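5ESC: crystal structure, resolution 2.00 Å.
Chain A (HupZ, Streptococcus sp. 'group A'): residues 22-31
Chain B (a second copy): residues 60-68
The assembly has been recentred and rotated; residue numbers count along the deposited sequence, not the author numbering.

Chain A, residues 22-31: AKGQPNIGPK
Chain B 60-68: GKIEIAFVD

How are the two backbones laid against each other? Chain A runs as a loop from Ala22(A) to Gln25(A) and continues as a strand from Pro26(A); chain B is extended from Lys61(B) to Asp68(B). The strand axes point almost the same way, 3° apart, and come within 6.6 Å. CA atoms pair Gln25(A) with Lys61(B) at 6.9 Å, Pro26(A) with Ile62(B) at 6.7 Å and Asn27(A) with Glu63(B) at 6.5 Å; the CA atoms of Pro30(A) and Val67(B) lie 7.6 Å apart, so the register slips by one residue. No clear direct hydrogen bond crosses this gap, and side chains fill it.

What does the loop before the strand meet? Lys23(A) (phi/psi -81/2, chi1 m) sends its side-chain end away. Gly24(A) turns the chain at 86/11, where a CB would be jammed against the preceding carbonyl. Its O lies 3.6 Å from Lys61(B) CD and has no polar partner. Lys61(B), m at chi1 and t at chi2 and chi3, reaches along this loop. Gln25(A) (-81/120; chi1 t, chi2 p) starts sideways, but its end comes nearer chain B, and its amide is probably turned over in the model.

How does Glu63(B) fit beside the start of the strand? Pro26(A) (-69/146, C-gamma endo) points toward chain B, placing CD 4.0 Å from Lys61(B) CB and CG 4.3 Å from Glu63(B) CG. Glu63(B) (-138/140; chi1 m, chi2 t, chi3 -11°) folds its carboxylate against this backbone. Pro26(A) O and Glu63(B) OE2 are 3.0 Å apart, yet both are acceptors and cannot bond to each other. Asn27(A) (-128/149; chi1 t, chi2 72°) points its CB away, but a water links the strands by donating to Asn27(A) OD1 at 3.0 Å and to Glu63(B) OE2 at 2.7 Å. Glu63(B) OE1 is hydrogen-bonded elsewhere in the structure.

What holds the later part of the strand? Apolar contact takes over. Ile28(A) (-136/137, t at both chi angles) points toward chain B, its CG2 3.9 Å from Glu63(B) CB and 3.8 Å from Ala65(B) CB; the small alanine (-121/139) also points toward chain A. Gly29(A), at -165/157, has no side chain. Pro30(A) (-79/149, C-gamma endo) again faces across, its CG 4.1 Å from CG2 of Val67(B) (-129/128, chi1 t). Lys31(A) (-134/95) lies out of reach. On chain B, Ile62(B) and Ile64(B) point away, alternating with the inward-facing residues as an extended strand requires.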

ATOM      1  N   ALA A  22      -1.927   7.760 -15.400  1.00 24.83           N
ATOM      2  CA  ALA A  22      -1.206   8.454 -16.477  1.00 28.61           C
ATOM      3  C   ALA A  22      -0.695   9.855 -16.090  1.00 28.81           C
ATOM      4  O   ALA A  22       0.348  10.266 -16.545  1.00 32.61           O
ATOM      5  CB  ALA A  22      -2.083   8.538 -17.710  1.00 29.58           C
ATOM      6  N   LYS A  23      -1.387  10.533 -15.184  1.00 30.05           N
ATOM      7  CA  LYS A  23      -0.913  11.826 -14.602  1.00 33.32           C
ATOM      8  C   LYS A  23       0.129  11.729 -13.444  1.00 34.08           C
ATOM      9  O   LYS A  23       0.519  12.751 -12.880  1.00 33.38           O
ATOM     10  CB  LYS A  23      -2.122  12.573 -14.051  1.00 37.44           C
ATOM     11  CG  LYS A  23      -3.277  12.815 -15.057  1.00 41.05           C
ATOM     12  CD  LYS A  23      -3.472  14.270 -15.519  1.00 48.62           C
ATOM     13  CE  LYS A  23      -2.619  14.642 -16.739  1.00 52.28           C
ATOM     14  NZ  LYS A  23      -3.110  15.885 -17.423  1.00 55.09           N
ATOM     15  N   GLY A  24       0.566  10.520 -13.084  1.00 27.49           N
ATOM     16  CA  GLY A  24       1.566  10.345 -12.070  1.00 25.79           C
ATOM     17  C   GLY A  24       1.042  10.283 -10.637  1.00 22.19           C
ATOM     18  O   GLY A  24       1.815  10.330  -9.727  1.00 21.94           O
ATOM     19  N   GLN A  25      -0.255  10.174 -10.444  1.00 19.86           N
ATOM     20  CA  GLN A  25      -0.881  10.030  -9.140  1.00 20.58           C
ATOM     21  C   GLN A  25      -0.830   8.565  -8.592  1.00 20.94           C
ATOM     22  O   GLN A  25      -1.397   7.670  -9.183  1.00 20.57           O
ATOM     23  CB  GLN A  25      -2.326  10.497  -9.225  1.00 21.91           C
ATOM     24  CG  GLN A  25      -3.161  10.325  -7.931  1.00 27.77           C
ATOM     25  CD  GLN A  25      -2.644  11.058  -6.664  1.00 34.84           C
ATOM     26  OE1 GLN A  25      -2.785  10.551  -5.519  1.00 35.56           O
ATOM     27  NE2 GLN A  25      -2.069  12.256  -6.858  1.00 33.75           N
ATOM     28  N   PRO A  26      -0.204   8.337  -7.431  1.00 20.84           N
ATOM     29  CA  PRO A  26      -0.154   6.970  -6.867  1.00 19.82           C
ATOM     30  C   PRO A  26      -1.525   6.538  -6.410  1.00 19.93           C
ATOM     31  O   PRO A  26      -2.306   7.375  -5.946  1.00 19.20           O
ATOM     32  CB  PRO A  26       0.772   7.150  -5.660  1.00 19.89           C
ATOM     33  CG  PRO A  26       0.459   8.529  -5.198  1.00 21.01           C
ATOM     34  CD  PRO A  26       0.273   9.324  -6.472  1.00 21.25           C
ATOM     35  N   ASN A  27      -1.850   5.239  -6.531  1.00 18.68           N
ATOM     36  CA  ASN A  27      -3.094   4.660  -5.971  1.00 18.07           C
ATOM     37  C   ASN A  27      -2.713   3.422  -5.101  1.00 18.58           C
ATOM     38  O   ASN A  27      -1.694   2.755  -5.316  1.00 17.63           O
ATOM     39  CB  ASN A  27      -4.056   4.235  -7.057  1.00 18.39           C
ATOM     40  CG  ASN A  27      -5.368   3.618  -6.519  1.00 22.43           C
ATOM     41  OD1 ASN A  27      -6.184   4.343  -5.996  1.00 22.47           O
ATOM     42  ND2 ASN A  27      -5.545   2.255  -6.617  1.00 20.65           N
ATOM     43  N   ILE A  28      -3.500   3.183  -4.075  1.00 17.41           N
ATOM     44  CA  ILE A  28      -3.273   2.134  -3.178  1.00 17.92           C
ATOM     45  C   ILE A  28      -4.590   1.436  -2.892  1.00 20.13           C
ATOM     46  O   ILE A  28      -5.620   2.116  -2.772  1.00 19.59           O
ATOM     47  CB  ILE A  28      -2.584   2.659  -1.865  1.00 19.25           C
ATOM     48  CG1 ILE A  28      -2.039   1.446  -1.127  1.00 23.02           C
ATOM     49  CG2 ILE A  28      -3.515   3.527  -0.995  1.00 21.20           C
ATOM     50  CD1 ILE A  28      -1.100   1.803   0.018  1.00 27.46           C
ATOM     51  N   GLY A  29      -4.585   0.124  -2.862  1.00 18.69           N
ATOM     52  CA  GLY A  29      -5.745  -0.622  -2.427  1.00 22.57           C
ATOM     53  C   GLY A  29      -5.406  -2.091  -2.126  1.00 20.79           C
ATOM     54  O   GLY A  29      -4.386  -2.596  -2.635  1.00 19.93           O
ATOM     55  N   PRO A  30      -6.219  -2.764  -1.290  1.00 19.75           N
ATOM     56  CA  PRO A  30      -6.020  -4.156  -0.923  1.00 18.70           C
ATOM     57  C   PRO A  30      -6.526  -5.109  -2.057  1.00 18.76           C
ATOM     58  O   PRO A  30      -7.498  -4.788  -2.774  1.00 17.21           O
ATOM     59  CB  PRO A  30      -6.953  -4.308   0.302  1.00 20.91           C
ATOM     60  CG  PRO A  30      -8.068  -3.347   0.024  1.00 19.98           C
ATOM     61  CD  PRO A  30      -7.455  -2.206  -0.698  1.00 19.36           C
ATOM     62  N   LYS A  31      -5.908  -6.285  -2.217  1.00 18.44           N
ATOM     63  CA  LYS A  31      -6.414  -7.306  -3.132  1.00 18.54           C
ATOM     64  C   LYS A  31      -6.371  -8.603  -2.365  1.00 18.83           C
ATOM     65  O   LYS A  31      -5.323  -9.316  -2.341  1.00 16.45           O
ATOM     66  CB  LYS A  31      -5.603  -7.367  -4.465  1.00 20.19           C
ATOM     67  CG  LYS A  31      -5.724  -6.184  -5.437  1.00 21.24           C
ATOM     68  CD  LYS A  31      -7.165  -5.993  -5.921  1.00 24.09           C
ATOM     69  CE  LYS A  31      -7.370  -4.780  -6.814  1.00 23.18           C
ATOM     70  NZ  LYS A  31      -8.789  -4.908  -7.357  1.00 29.07           N
TER
ATOM     71  N   GLY B  60       5.617  15.437  -3.388  1.00 17.71           N
ATOM     72  CA  GLY B  60       4.585  15.612  -2.374  1.00 17.21           C
ATOM     73  C   GLY B  60       3.344  14.750  -2.459  1.00 16.58           C
ATOM     74  O   GLY B  60       2.486  14.830  -1.619  1.00 14.96           O
ATOM     75  N   LYS B  61       3.249  13.875  -3.449  1.00 16.58           N
ATOM     76  CA  LYS B  61       2.001  13.122  -3.676  1.00 16.41           C
ATOM     77  C   LYS B  61       1.965  11.910  -2.778  1.00 15.45           C
ATOM     78  O   LYS B  61       2.959  11.263  -2.656  1.00 15.38           O
ATOM     79  CB  LYS B  61       1.925  12.654  -5.077  1.00 17.86           C
ATOM     80  CG  LYS B  61       1.718  13.754  -6.104  1.00 20.96           C
ATOM     81  CD  LYS B  61       1.714  13.122  -7.484  1.00 23.38           C
ATOM     82  CE  LYS B  61       1.532  14.152  -8.593  1.00 30.08           C
ATOM     83  NZ  LYS B  61       2.772  14.146  -9.418  1.00 36.19           N
ATOM     84  N   ILE B  62       0.811  11.627  -2.172  1.00 14.20           N
ATOM     85  CA  ILE B  62       0.709  10.497  -1.272  1.00 14.21           C
ATOM     86  C   ILE B  62      -0.676   9.962  -1.169  1.00 15.06           C
ATOM     87  O   ILE B  62      -1.617  10.742  -1.258  1.00 17.05           O
ATOM     88  CB  ILE B  62       1.252  10.896   0.111  1.00 13.21           C
ATOM     89  CG1 ILE B  62       1.618   9.665   0.932  1.00 15.56           C
ATOM     90  CG2 ILE B  62       0.307  11.872   0.766  1.00 14.22           C
ATOM     91  CD1 ILE B  62       2.534   9.912   2.077  1.00 17.22           C
ATOM     92  N   GLU B  63      -0.812   8.653  -0.917  1.00 15.52           N
ATOM     93  CA  GLU B  63      -2.088   8.022  -0.540  1.00 14.87           C
ATOM     94  C   GLU B  63      -1.733   7.041   0.578  1.00 14.10           C
ATOM     95  O   GLU B  63      -0.663   6.461   0.547  1.00 13.09           O
ATOM     96  CB  GLU B  63      -2.798   7.339  -1.681  1.00 16.26           C
ATOM     97  CG  GLU B  63      -3.169   8.203  -2.840  1.00 22.67           C
ATOM     98  CD  GLU B  63      -4.324   7.622  -3.701  1.00 26.95           C
ATOM     99  OE1 GLU B  63      -4.724   6.427  -3.529  1.00 25.45           O
ATOM    100  OE2 GLU B  63      -4.793   8.407  -4.556  1.00 29.94           O
ATOM    101  N   ILE B  64      -2.557   6.917   1.610  1.00 11.79           N
ATOM    102  CA  ILE B  64      -2.292   6.107   2.770  1.00 13.31           C
ATOM    103  C   ILE B  64      -3.552   5.246   2.909  1.00 14.91           C
ATOM    104  O   ILE B  64      -4.674   5.797   2.752  1.00 15.25           O
ATOM    105  CB  ILE B  64      -2.208   6.930   4.033  1.00 14.54           C
ATOM    106  CG1 ILE B  64      -1.186   8.050   3.884  1.00 19.34           C
ATOM    107  CG2 ILE B  64      -1.987   6.034   5.289  1.00 14.06           C
ATOM    108  CD1 ILE B  64      -1.371   9.127   4.950  1.00 25.69           C
ATOM    109  N   ALA B  65      -3.369   3.958   3.168  1.00 16.30           N
ATOM    110  CA  ALA B  65      -4.479   3.000   3.309  1.00 18.06           C
ATOM    111  C   ALA B  65      -4.422   2.364   4.673  1.00 17.08           C
ATOM    112  O   ALA B  65      -3.368   2.037   5.127  1.00 16.06           O
ATOM    113  CB  ALA B  65      -4.332   1.911   2.319  1.00 18.93           C
ATOM    114  N   PHE B  66      -5.587   2.189   5.297  1.00 17.80           N
ATOM    115  CA  PHE B  66      -5.727   1.441   6.498  1.00 17.53           C
ATOM    116  C   PHE B  66      -6.809   0.412   6.229  1.00 19.23           C
ATOM    117  O   PHE B  66      -7.886   0.800   5.797  1.00 18.42           O
ATOM    118  CB  PHE B  66      -6.212   2.349   7.619  1.00 19.16           C
ATOM    119  CG  PHE B  66      -5.265   3.445   8.010  1.00 19.54           C
ATOM    120  CD1 PHE B  66      -5.286   4.640   7.335  1.00 21.90           C
ATOM    121  CD2 PHE B  66      -4.351   3.269   9.038  1.00 20.85           C
ATOM    122  CE1 PHE B  66      -4.390   5.667   7.658  1.00 22.45           C
ATOM    123  CE2 PHE B  66      -3.479   4.265   9.366  1.00 20.18           C
ATOM    124  CZ  PHE B  66      -3.531   5.474   8.668  1.00 18.24           C
ATOM    125  N   VAL B  67      -6.539  -0.867   6.462  1.00 22.19           N
ATOM    126  CA  VAL B  67      -7.532  -1.916   6.190  1.00 24.74           C
ATOM    127  C   VAL B  67      -7.680  -2.802   7.415  1.00 27.21           C
ATOM    128  O   VAL B  67      -6.694  -3.222   7.955  1.00 26.33           O
ATOM    129  CB  VAL B  67      -7.175  -2.749   4.940  1.00 23.75           C
ATOM    130  CG1 VAL B  67      -8.228  -3.877   4.694  1.00 24.58           C
ATOM    131  CG2 VAL B  67      -7.098  -1.813   3.728  1.00 21.96           C
ATOM    132  N   ASP B  68      -8.918  -3.012   7.874  1.00 30.26           N
ATOM    133  CA  ASP B  68      -9.239  -4.120   8.830  1.00 36.35           C
ATOM    134  C   ASP B  68      -9.578  -5.402   8.032  1.00 38.23           C
ATOM    135  O   ASP B  68     -10.695  -5.580   7.556  1.00 41.00           O
ATOM    136  CB  ASP B  68     -10.433  -3.751   9.747  1.00 40.12           C
ATOM    137  CG  ASP B  68     -10.709  -4.803  10.867  1.00 44.05           C
ATOM    138  OD1 ASP B  68     -10.563  -6.028  10.634  1.00 42.52           O
ATOM    139  OD2 ASP B  68     -11.092  -4.390  11.987  1.00 43.22           O
TER
HETATM  140  O   HOH W   1      -5.747   7.217  -6.801  1.00 33.17           O